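Local coordinates for protein NH(3)-dependent NAD(+) synthetase (Francisella tularensis subsp. holarctica LVS, PDB 3FIU) that belongs to the NAD synthase family of the HUP clan, pairs with a second copy of itself and binds adenosine monophosphate, pyrophosphate and magnesium, at residues V167-K170 with K171-F175; Y12-K15 with L16-W19; L227-I230 with N231-H234; R236-H239 with K240-L243. All coordinates share one frame; numbering follows the deposited sequence.

Interaction 1 (V167-K170 with K171-F175); sequences VNLK and KSQVF. With POP (pyrophosphate 2-), chain H.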
loop_
_atom_site.group_PDB
_atom_site.type_symbol
_atom_site.label_atom_id
_atom_site.label_comp_id
_atom_site.label_asym_id
_atom_site.label_seq_id
_atom_site.Cartn_x
_atom_site.Cartn_y
_atom_site.Cartn_z
ATOM N N VAL A 167 14.175 3.869 -9.852
ATOM C CA VAL A 167 14.093 4.831 -8.743
ATOM C C VAL A 167 15.411 5.617 -8.520
ATOM O O VAL A 167 15.396 6.665 -7.901
ATOM C CB VAL A 167 13.571 4.120 -7.450
ATOM C CG1 VAL A 167 14.683 3.267 -6.809
ATOM C CG2 VAL A 167 12.916 5.122 -6.457
ATOM N N ASN A 168 16.531 5.124 -9.033
ATOM C CA ASN A 168 17.796 5.883 -9.001
ATOM C C ASN A 168 18.004 6.799 -10.219
ATOM O O ASN A 168 18.978 7.547 -10.265
ATOM C CB ASN A 168 19.006 4.959 -8.851
ATOM C CG ASN A 168 18.996 4.190 -7.565
ATOM O OD1 ASN A 168 18.395 4.605 -6.583
ATOM N ND2 ASN A 168 19.653 3.050 -7.572
ATOM N N LEU A 169 17.069 6.785 -11.174
ATOM C CA LEU A 169 17.232 7.548 -12.427
ATOM C C LEU A 169 16.587 8.935 -12.460
ATOM O O LEU A 169 15.431 9.118 -12.055
ATOM C CB LEU A 169 16.670 6.730 -13.605
ATOM C CG LEU A 169 17.270 5.359 -13.925
ATOM C CD1 LEU A 169 16.487 4.670 -15.046
ATOM C CD2 LEU A 169 18.739 5.449 -14.297
ATOM N N LYS A 170 17.335 9.905 -12.985
ATOM C CA LYS A 170 16.809 11.237 -13.280
ATOM C C LYS A 170 15.861 11.108 -14.465
ATOM O O LYS A 170 15.977 10.165 -15.259
ATOM C CB LYS A 170 17.943 12.176 -13.700
ATOM C CG LYS A 170 18.849 12.637 -12.554
ATOM C CD LYS A 170 20.008 13.491 -13.113
ATOM C CE LYS A 170 21.100 12.620 -13.716
ATOM N NZ LYS A 170 22.028 13.400 -14.610
ATOM N N LYS A 171 14.960 12.062 -14.606
ATOM C CA LYS A 171 13.960 11.974 -15.680
ATOM C C LYS A 171 14.636 11.947 -17.068
ATOM O O LYS A 171 14.255 11.178 -17.948
ATOM C CB LYS A 171 12.961 13.128 -15.559
ATOM C CG LYS A 171 11.722 12.985 -16.460
ATOM C CD LYS A 171 10.817 11.862 -15.928
ATOM C CE LYS A 171 9.533 11.756 -16.774
ATOM N NZ LYS A 171 8.557 10.747 -16.146
ATOM N N SER A 172 15.676 12.766 -17.246
ATOM C CA SER A 172 16.419 12.775 -18.497
ATOM C C SER A 172 17.042 11.414 -18.804
ATOM O O SER A 172 17.130 11.018 -19.980
ATOM C CB SER A 172 17.496 13.871 -18.480
ATOM O OG SER A 172 18.508 13.528 -17.547
ATOM N N GLN A 173 17.463 10.688 -17.767
ATOM C CA GLN A 173 18.009 9.359 -17.966
ATOM C C GLN A 173 16.928 8.343 -18.322
ATOM O O GLN A 173 17.177 7.423 -19.102
ATOM C CB GLN A 173 18.796 8.884 -16.746
ATOM C CG GLN A 173 20.098 9.657 -16.562
ATOM C CD GLN A 173 20.739 9.434 -15.214
ATOM O OE1 GLN A 173 20.057 9.177 -14.202
ATOM N NE2 GLN A 173 22.067 9.569 -15.173
ATOM N N VAL A 174 15.738 8.516 -17.750
ATOM C CA VAL A 174 14.587 7.699 -18.173
ATOM C C VAL A 174 14.315 7.914 -19.683
ATOM O O VAL A 174 14.143 6.940 -20.435
ATOM C CB VAL A 174 13.340 7.980 -17.315
ATOM C CG1 VAL A 174 12.100 7.202 -17.852
ATOM C CG2 VAL A 174 13.629 7.621 -15.819
ATOM N N PHE A 175 14.287 9.170 -20.117
ATOM C CA PHE A 175 14.074 9.464 -21.536
ATOM C C PHE A 175 15.183 8.884 -22.427
ATOM O O PHE A 175 14.908 8.373 -23.514
ATOM C CB PHE A 175 13.914 10.957 -21.766
ATOM C CG PHE A 175 12.530 11.474 -21.497
ATOM C CD1 PHE A 175 12.304 12.386 -20.480
ATOM C CD2 PHE A 175 11.460 11.087 -22.295
ATOM C CE1 PHE A 175 11.026 12.908 -20.229
ATOM C CE2 PHE A 175 10.167 11.596 -22.042
ATOM C CZ PHE A 175 9.955 12.499 -21.009
HETATM P P1 POP H . 4.250 7.353 -16.512
HETATM O O1 POP H . 4.573 6.125 -17.328
HETATM O O2 POP H . 4.668 7.183 -15.079
HETATM O O3 POP H . 2.785 7.759 -16.555
HETATM O O POP H . 5.155 8.572 -17.088
HETATM P P2 POP H . 5.064 10.075 -16.512
HETATM O O4 POP H . 5.488 10.083 -15.052
HETATM O O5 POP H . 6.091 10.772 -17.357
HETATM O O6 POP H . 3.706 10.703 -16.708
HETATM O O HOH W 1 20.514 8.904 -11.629
#
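Lys170 O takes the backbone N-H of Val174 at 3.0 Å, the first helical bond of helix 171-180; Lys170 itself is the N-cap. Run 167-170 is irregular and leads directly into the helix. Gln173, three residues on, reaches back so that its OE1 accepts Lys170 N at 3.1 Å (N-H...O 162°), which is one half of a capping box. The donor is tilted 22° from the amide's carbonyl plane. A water donates to Gln173 OE1 at 2.6 Å and to Asn168 O, so that OE1 accepts two bonds, which would limit the amide's rotation. Beside it, Lys170 CE rests 3.5 Å from Gln173 NE2, while the ammonium goes on to a salt bridge with Asp218. Lys171 leaves the helix start in a different direction: CG is anti to the backbone N (chi1 -169°), the chain bends once at chi2, and the extended remainder brings NZ within 2.7 Å of pyrophosphate O5, with a weak bond to O4. Asp41 is a second partner of that ammonium. Leu169 CB meets Val174 CG2 at 3.9 Å. Asn168 ND2 is hydrogen-bonded to Phe249 OXT and Pro247 O of the second subunit. The cap sits between helices: Asp214 of helix 210-218 accepts the N-H groups of Lys171 and Ser172, Val174 packs on Val44 of helix 40-51, and Leu169 reaches helix 9-25.

Interaction 2 (Y12-K15 with L16-W19); sequences YSQK and LVNW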
loop_
_atom_site.group_PDB
_atom_site.type_symbol
_atom_site.label_atom_id
_atom_site.label_comp_id
_atom_site.label_asym_id
_atom_site.label_seq_id
_atom_site.Cartn_x
_atom_site.Cartn_y
_atom_site.Cartn_z
ATOM N N TYR A 12 23.717 0.584 -18.662
ATOM C CA TYR A 12 22.743 0.644 -17.571
ATOM C C TYR A 12 21.534 -0.233 -17.869
ATOM O O TYR A 12 21.090 -0.985 -17.014
ATOM C CB TYR A 12 22.293 2.086 -17.280
ATOM C CG TYR A 12 21.711 2.236 -15.891
ATOM C CD1 TYR A 12 22.543 2.467 -14.790
ATOM C CD2 TYR A 12 20.334 2.097 -15.655
ATOM C CE1 TYR A 12 22.024 2.574 -13.490
ATOM C CE2 TYR A 12 19.800 2.206 -14.342
ATOM C CZ TYR A 12 20.650 2.442 -13.274
ATOM O OH TYR A 12 20.151 2.556 -11.994
ATOM N N SER A 13 21.002 -0.129 -19.079
ATOM C CA SER A 13 19.927 -0.985 -19.503
ATOM C C SER A 13 20.224 -2.460 -19.228
ATOM O O SER A 13 19.399 -3.161 -18.643
ATOM C CB SER A 13 19.626 -0.755 -20.983
ATOM O OG SER A 13 18.444 -1.421 -21.344
ATOM N N GLN A 14 21.411 -2.933 -19.618
ATOM C CA GLN A 14 21.758 -4.333 -19.419
ATOM C C GLN A 14 21.881 -4.684 -17.941
ATOM O O GLN A 14 21.480 -5.776 -17.531
ATOM C CB GLN A 14 23.044 -4.718 -20.163
ATOM C CG GLN A 14 23.301 -6.223 -20.177
ATOM C CD GLN A 14 22.114 -6.999 -20.745
ATOM O OE1 GLN A 14 21.715 -6.783 -21.893
ATOM N NE2 GLN A 14 21.529 -7.887 -19.935
ATOM N N LYS A 15 22.417 -3.758 -17.150
ATOM C CA LYS A 15 22.523 -3.979 -15.704
ATOM C C LYS A 15 21.149 -4.123 -15.068
ATOM O O LYS A 15 20.924 -5.020 -14.271
ATOM C CB LYS A 15 23.321 -2.879 -15.032
ATOM C CG LYS A 15 24.829 -3.094 -15.122
ATOM C CD LYS A 15 25.593 -1.812 -14.848
ATOM C CE LYS A 15 27.087 -2.044 -15.077
ATOM N NZ LYS A 15 27.766 -0.943 -15.817
ATOM N N LEU A 16 20.226 -3.252 -15.465
ATOM C CA LEU A 16 18.868 -3.265 -14.949
ATOM C C LEU A 16 18.127 -4.543 -15.331
ATOM O O LEU A 16 17.448 -5.157 -14.497
ATOM C CB LEU A 16 18.150 -2.031 -15.475
ATOM C CG LEU A 16 17.318 -1.209 -14.506
ATOM C CD1 LEU A 16 17.843 -1.281 -13.058
ATOM C CD2 LEU A 16 17.229 0.216 -15.030
ATOM N N VAL A 17 18.287 -4.966 -16.589
ATOM C CA VAL A 17 17.676 -6.205 -17.085
ATOM C C VAL A 17 18.190 -7.428 -16.294
ATOM O O VAL A 17 17.406 -8.304 -15.896
ATOM C CB VAL A 17 17.908 -6.395 -18.628
ATOM C CG1 VAL A 17 17.431 -7.757 -19.074
ATOM C CG2 VAL A 17 17.172 -5.301 -19.437
ATOM N N ASN A 18 19.500 -7.478 -16.072
ATOM C CA ASN A 18 20.107 -8.567 -15.297
ATOM C C ASN A 18 19.566 -8.576 -13.866
ATOM O O ASN A 18 19.161 -9.626 -13.352
ATOM C CB ASN A 18 21.630 -8.427 -15.268
ATOM C CG ASN A 18 22.288 -8.720 -16.617
ATOM O OD1 ASN A 18 21.741 -9.442 -17.452
ATOM N ND2 ASN A 18 23.479 -8.161 -16.823
ATOM N N TRP A 19 19.522 -7.385 -13.262
ATOM C CA TRP A 19 18.997 -7.202 -11.907
ATOM C C TRP A 19 17.511 -7.572 -11.802
ATOM O O TRP A 19 17.102 -8.282 -10.875
ATOM C CB TRP A 19 19.267 -5.777 -11.439
ATOM C CG TRP A 19 18.714 -5.449 -10.070
ATOM C CD1 TRP A 19 19.270 -5.763 -8.865
ATOM C CD2 TRP A 19 17.497 -4.745 -9.784
ATOM N NE1 TRP A 19 18.479 -5.291 -7.835
ATOM C CE2 TRP A 19 17.386 -4.661 -8.374
ATOM C CE3 TRP A 19 16.502 -4.160 -10.583
ATOM C CZ2 TRP A 19 16.311 -4.035 -7.747
ATOM C CZ3 TRP A 19 15.425 -3.535 -9.964
ATOM C CH2 TRP A 19 15.348 -3.465 -8.553
#
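Tyr12 and Leu16 meet one turn apart on helix 9-25, a partly buried helix of an alpha/beta fold built on a parallel sheet, and they illustrate how i to i+4 neighbours divide a helix into faces with different tasks. The backbone bonds come first: the N-H groups of Leu16, Val17, Asn18 and Trp19 go to the carbonyls of Tyr12, Ser13, Gln14 and Lys15, all within 2.9 to 3.0 Å, an uninterrupted alpha-helical run.

Apolar packing occupies the buried faces. Leu16 CD2 comes obliquely to the Tyr12 ring, 3.3 Å from CE2 and 3.7 Å from CD2. The first distance is short, and both leucine torsions lie far from staggered, so the exact methyl position is doubtful. The tyrosine ring is also held from beyond the helix: Phe249 of the second subunit meets it edge-to-face, and the OH is hydrogen-bonded to OXT of the same Phe249. On the neighbouring face, Val17 CG2 lies 3.2 Å from Ser13 O, a tight fit, and both residues pack on Leu48 of helix 40-51.

Polar side chains take the exposed face. Gln14 starts with CG anti to its backbone N (chi1 -170°) and then bends at chi2, which turns its amide along the helix to Asn18. The two amide planes stand 45° apart. Gln14 NE2 donates a rather bent hydrogen bond to Asn18 OD1 at 2.9 Å; the oxygen lies nearly in the donor's amide plane, whereas NE2 stands 52° out of the asparagine carbonyl plane, away from either lone pair.

Interaction 3 (L227-I230 with N231-H234); sequences LERI and NFWH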
loop_
_atom_site.group_PDB
_atom_site.type_symbol
_atom_site.label_atom_id
_atom_site.label_comp_id
_atom_site.label_asym_id
_atom_site.label_seq_id
_atom_site.Cartn_x
_atom_site.Cartn_y
_atom_site.Cartn_z
ATOM N N LEU A 227 13.933 25.984 -6.403
ATOM C CA LEU A 227 14.319 25.373 -5.156
ATOM C C LEU A 227 13.197 25.480 -4.105
ATOM O O LEU A 227 13.103 24.621 -3.213
ATOM C CB LEU A 227 15.605 26.007 -4.653
ATOM C CG LEU A 227 16.449 25.207 -3.671
ATOM C CD1 LEU A 227 16.763 23.831 -4.204
ATOM C CD2 LEU A 227 17.732 26.016 -3.460
ATOM N N GLU A 228 12.350 26.515 -4.220
ATOM C CA GLU A 228 11.218 26.676 -3.306
ATOM C C GLU A 228 10.177 25.570 -3.563
ATOM O O GLU A 228 9.599 25.011 -2.616
ATOM C CB GLU A 228 10.571 28.070 -3.433
ATOM C CG GLU A 228 9.495 28.367 -2.369
ATOM C CD GLU A 228 8.119 27.841 -2.759
ATOM O OE1 GLU A 228 7.773 27.925 -3.955
ATOM O OE2 GLU A 228 7.379 27.353 -1.885
ATOM N N ARG A 229 9.929 25.263 -4.833
ATOM C CA ARG A 229 8.980 24.191 -5.160
ATOM C C ARG A 229 9.531 22.809 -4.797
ATOM O O ARG A 229 8.777 21.966 -4.282
ATOM C CB ARG A 229 8.512 24.245 -6.611
ATOM C CG ARG A 229 7.673 25.478 -7.001
ATOM C CD ARG A 229 6.809 26.018 -5.862
ATOM N NE ARG A 229 5.538 25.329 -5.715
ATOM C CZ ARG A 229 4.853 25.256 -4.576
ATOM N NH1 ARG A 229 5.312 25.824 -3.468
ATOM N NH2 ARG A 229 3.707 24.597 -4.542
ATOM N N ILE A 230 10.835 22.591 -5.020
ATOM C CA ILE A 230 11.473 21.300 -4.698
ATOM C C ILE A 230 11.380 20.964 -3.224
ATOM O O ILE A 230 10.892 19.882 -2.871
ATOM C CB ILE A 230 12.953 21.185 -5.205
ATOM C CG1 ILE A 230 12.985 21.167 -6.741
ATOM C CG2 ILE A 230 13.672 19.934 -4.609
ATOM C CD1 ILE A 230 14.371 21.356 -7.380
ATOM N N ASN A 231 11.846 21.867 -2.355
ATOM C CA ASN A 231 11.744 21.641 -0.901
ATOM C C ASN A 231 10.298 21.555 -0.424
ATOM O O ASN A 231 10.027 20.800 0.481
ATOM C CB ASN A 231 12.448 22.744 -0.085
ATOM C CG ASN A 231 13.969 22.731 -0.232
ATOM O OD1 ASN A 231 14.644 21.729 0.076
ATOM N ND2 ASN A 231 14.522 23.879 -0.631
ATOM N N PHE A 232 9.370 22.334 -1.003
ATOM C CA PHE A 232 7.967 22.273 -0.564
ATOM C C PHE A 232 7.375 20.848 -0.726
ATOM O O PHE A 232 6.831 20.277 0.227
ATOM C CB PHE A 232 7.084 23.298 -1.293
ATOM C CG PHE A 232 5.610 23.084 -1.062
ATOM C CD1 PHE A 232 4.811 22.517 -2.053
ATOM C CD2 PHE A 232 5.029 23.389 0.165
ATOM C CE1 PHE A 232 3.444 22.291 -1.841
ATOM C CE2 PHE A 232 3.657 23.165 0.389
ATOM C CZ PHE A 232 2.870 22.616 -0.621
ATOM N N TRP A 233 7.494 20.299 -1.934
ATOM C CA TRP A 233 7.083 18.921 -2.235
ATOM C C TRP A 233 7.829 17.858 -1.407
ATOM O O TRP A 233 7.214 16.948 -0.831
ATOM C CB TRP A 233 7.247 18.649 -3.744
ATOM C CG TRP A 233 6.146 19.262 -4.563
ATOM C CD1 TRP A 233 5.915 20.596 -4.768
ATOM C CD2 TRP A 233 5.123 18.564 -5.289
ATOM N NE1 TRP A 233 4.803 20.775 -5.559
ATOM C CE2 TRP A 233 4.300 19.544 -5.903
ATOM C CE3 TRP A 233 4.832 17.206 -5.504
ATOM C CZ2 TRP A 233 3.195 19.204 -6.713
ATOM C CZ3 TRP A 233 3.735 16.873 -6.304
ATOM C CH2 TRP A 233 2.933 17.868 -6.900
ATOM N N HIS A 234 9.149 17.952 -1.352
ATOM C CA HIS A 234 9.949 16.962 -0.641
ATOM C C HIS A 234 9.574 16.971 0.830
ATOM O O HIS A 234 9.478 15.909 1.456
ATOM C CB HIS A 234 11.437 17.255 -0.777
ATOM C CG HIS A 234 12.324 16.253 -0.106
ATOM N ND1 HIS A 234 12.513 14.981 -0.590
ATOM C CD2 HIS A 234 13.081 16.343 1.013
ATOM C CE1 HIS A 234 13.349 14.326 0.196
ATOM N NE2 HIS A 234 13.712 15.135 1.178
#
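Arg229 and Phe232 run side by side in the same direction, their guanidinium and ring planes only 18° apart. The approach is nonetheless oblique: NH2 is 3.4 Å from Phe232 CD1, and NH1 lies 3.7 Å from CG, so the guanidinium lies obliquely against the CG-CD1-CE1 part of the ring. Bends at chi2 and chi3 (-84°) curl the arginine back to reach it. The preceding residue also engages the guanidinium. The Glu228 carboxylate lies at its edge and in its plane, and OE2 forms a salt bridge with Arg229 NH1 at 3.0 Å; the two hydrogen bonds within it are weak. Glu228 runs beside the phenylalanine, its OE2 4.1 Å from Phe232 CB.

Trp233 uses the same turn differently. Its N-H reaches Arg229 O at 3.2 Å, and the indole's CD1 edge lies 3.2 Å from that oxygen, near the ring plane. Behind these groups, the i to i+4 bonds of Asn231, Phe232 and His234 to Leu227, Glu228 and Ile230 continue the alpha-helix.

The buried side of helix 224-235 faces two neighbours. Ile230 packs on Ile213 and Phe216 of helix 210-218 and on Tyr149 of helix 145-150, while His234 stacks on Tyr149 and bonds through ND1 to its carbonyl oxygen; Trp233 covers Met150 at the end of the latter helix.

Interaction 4 (R236-H239 with K240-L243); sequences RSHH and KRKL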
loop_
_atom_site.group_PDB
_atom_site.type_symbol
_atom_site.label_atom_id
_atom_site.label_comp_id
_atom_site.label_asym_id
_atom_site.label_seq_id
_atom_site.Cartn_x
_atom_site.Cartn_y
_atom_site.Cartn_z
ATOM N N ARG A 236 6.752 17.889 2.468
ATOM C CA ARG A 236 5.435 17.429 2.864
ATOM C C ARG A 236 5.254 15.914 2.658
ATOM O O ARG A 236 4.208 15.367 3.012
ATOM C CB ARG A 236 4.351 18.228 2.137
ATOM C CG ARG A 236 4.303 17.968 0.660
ATOM C CD ARG A 236 3.043 18.552 0.064
ATOM N NE ARG A 236 3.091 18.448 -1.387
ATOM C CZ ARG A 236 2.176 18.950 -2.206
ATOM N NH1 ARG A 236 1.127 19.601 -1.711
ATOM N NH2 ARG A 236 2.316 18.802 -3.521
ATOM N N SER A 237 6.294 15.245 2.148
ATOM C CA SER A 237 6.231 13.813 1.822
ATOM C C SER A 237 7.262 12.916 2.508
ATOM O O SER A 237 7.566 11.812 2.014
ATOM C CB SER A 237 6.277 13.620 0.295
ATOM O OG SER A 237 7.483 14.093 -0.264
ATOM N N HIS A 238 7.810 13.353 3.644
ATOM C CA HIS A 238 8.813 12.511 4.338
ATOM C C HIS A 238 8.320 11.098 4.589
ATOM O O HIS A 238 9.062 10.125 4.384
ATOM C CB HIS A 238 9.275 13.108 5.689
ATOM C CG HIS A 238 10.008 14.407 5.554
ATOM N ND1 HIS A 238 11.236 14.506 4.936
ATOM C CD2 HIS A 238 9.677 15.663 5.944
ATOM C CE1 HIS A 238 11.632 15.767 4.956
ATOM N NE2 HIS A 238 10.706 16.492 5.559
ATOM N N HIS A 239 7.065 10.991 5.045
ATOM C CA HIS A 239 6.533 9.688 5.483
ATOM C C HIS A 239 6.116 8.777 4.326
ATOM O O HIS A 239 6.062 7.557 4.487
ATOM C CB HIS A 239 5.408 9.878 6.495
ATOM C CG HIS A 239 5.852 10.575 7.745
ATOM N ND1 HIS A 239 5.505 11.877 8.038
ATOM C CD2 HIS A 239 6.664 10.166 8.751
ATOM C CE1 HIS A 239 6.058 12.229 9.187
ATOM N NE2 HIS A 239 6.773 11.213 9.636
ATOM N N LYS A 240 5.880 9.364 3.152
ATOM C CA LYS A 240 5.555 8.589 1.935
ATOM C C LYS A 240 6.662 7.656 1.500
ATOM O O LYS A 240 6.407 6.676 0.809
ATOM C CB LYS A 240 5.219 9.508 0.761
ATOM C CG LYS A 240 3.871 10.138 0.873
ATOM C CD LYS A 240 3.676 11.267 -0.120
ATOM C CE LYS A 240 2.894 10.814 -1.300
ATOM N NZ LYS A 240 2.322 11.946 -2.016
ATOM N N ARG A 241 7.898 7.969 1.867
ATOM C CA ARG A 241 9.012 7.152 1.419
ATOM C C ARG A 241 9.341 6.011 2.371
ATOM O O ARG A 241 9.814 4.966 1.918
ATOM C CB ARG A 241 10.253 8.002 1.118
ATOM C CG ARG A 241 10.063 8.864 -0.130
ATOM C CD ARG A 241 11.221 9.845 -0.410
ATOM N NE ARG A 241 11.203 11.015 0.469
ATOM C CZ ARG A 241 10.438 12.093 0.324
ATOM N NH1 ARG A 241 9.579 12.218 -0.682
ATOM N NH2 ARG A 241 10.529 13.067 1.216
ATOM N N LYS A 242 9.044 6.194 3.658
ATOM C CA LYS A 242 9.505 5.284 4.727
ATOM C C LYS A 242 8.433 4.313 5.191
ATOM O O LYS A 242 7.260 4.499 4.916
ATOM C CB LYS A 242 9.962 6.089 5.961
ATOM C CG LYS A 242 10.939 7.239 5.692
ATOM C CD LYS A 242 12.205 6.779 4.946
ATOM C CE LYS A 242 13.281 7.883 4.903
ATOM N NZ LYS A 242 13.918 8.030 3.542
ATOM N N LEU A 243 8.855 3.300 5.944
ATOM C CA LEU A 243 7.945 2.365 6.563
ATOM C C LEU A 243 7.193 3.104 7.650
ATOM O O LEU A 243 7.609 4.185 8.068
ATOM C CB LEU A 243 8.708 1.176 7.140
ATOM C CG LEU A 243 9.381 0.221 6.141
ATOM C CD1 LEU A 243 10.258 -0.764 6.884
ATOM C CD2 LEU A 243 8.348 -0.522 5.305
HETATM O O HOH W 2 6.366 6.366 7.127
#
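Ser237 OG is met by three partners: Arg241 NH1 donates to it at 2.8 Å (N-H...O 151°), and its single proton can be given to one of, or shared between, the carbonyl oxygens of Trp233 and His234. The hydroxyl sits between its own backbone N and carbonyl carbon (chi1 62°), which turns it both to the arginine and to the end of the preceding helix. Arg241 meets Ser237 in two ways, since the serine carbonyl oxygen also lies over one face of the guanidinium, 3.1 Å above its plane and offset toward the rim. This is a polar contact without a hydrogen bond, although the positive charge would be expected to polarise the carbonyl. A bend at chi3 (-76°) folds the arginine back over the turn, where its terminal nitrogens have further partners: NH2 with His234 O, NH1 with Trp148 O. The backbone bonds of this short helix, Lys240 N to Ser237 O and Lys242 N to His239 O, are weak, so the side-chain bonds are consistent with a larger share in holding the turn. Lys240 lays CD against Ser237 CB at 3.5 Å on its way out to Gly151 O. A water lies 2.9 Å from His239 O and 2.7 Å from Leu243 O, where the chain leaves the helix. The His239 ring stacks on Tyr27 of the second subunit. Helix 238-241 follows helix 224-235 after Arg236 and Ser237; Ser237 OG and Arg241 NH2 tie it back to the carbonyls at that helix's end, and Arg241 NH1 links it to helix 145-150.

In the fold
From the N terminus the chain meets the four contacts strictly in series. Each spans a single turn or cap, so none encloses, nests in or crosses another, and the tertiary links come from the contacts between them. Interaction 2, on helix 9-25, touches interaction 1 although some 150 residues separate them: Leu169 CD2 lies 3.4 Å from Tyr12 CE2, joining the entry to helix 171-180 to the N-terminal helix. Interactions 3 and 4 adjoin where helix 224-235 passes into helix 238-241. The two pairs stay apart, interactions 2 and 3 having centres about 31 Å from each other. Interactions 1, 2 and 4 all reach the second subunit.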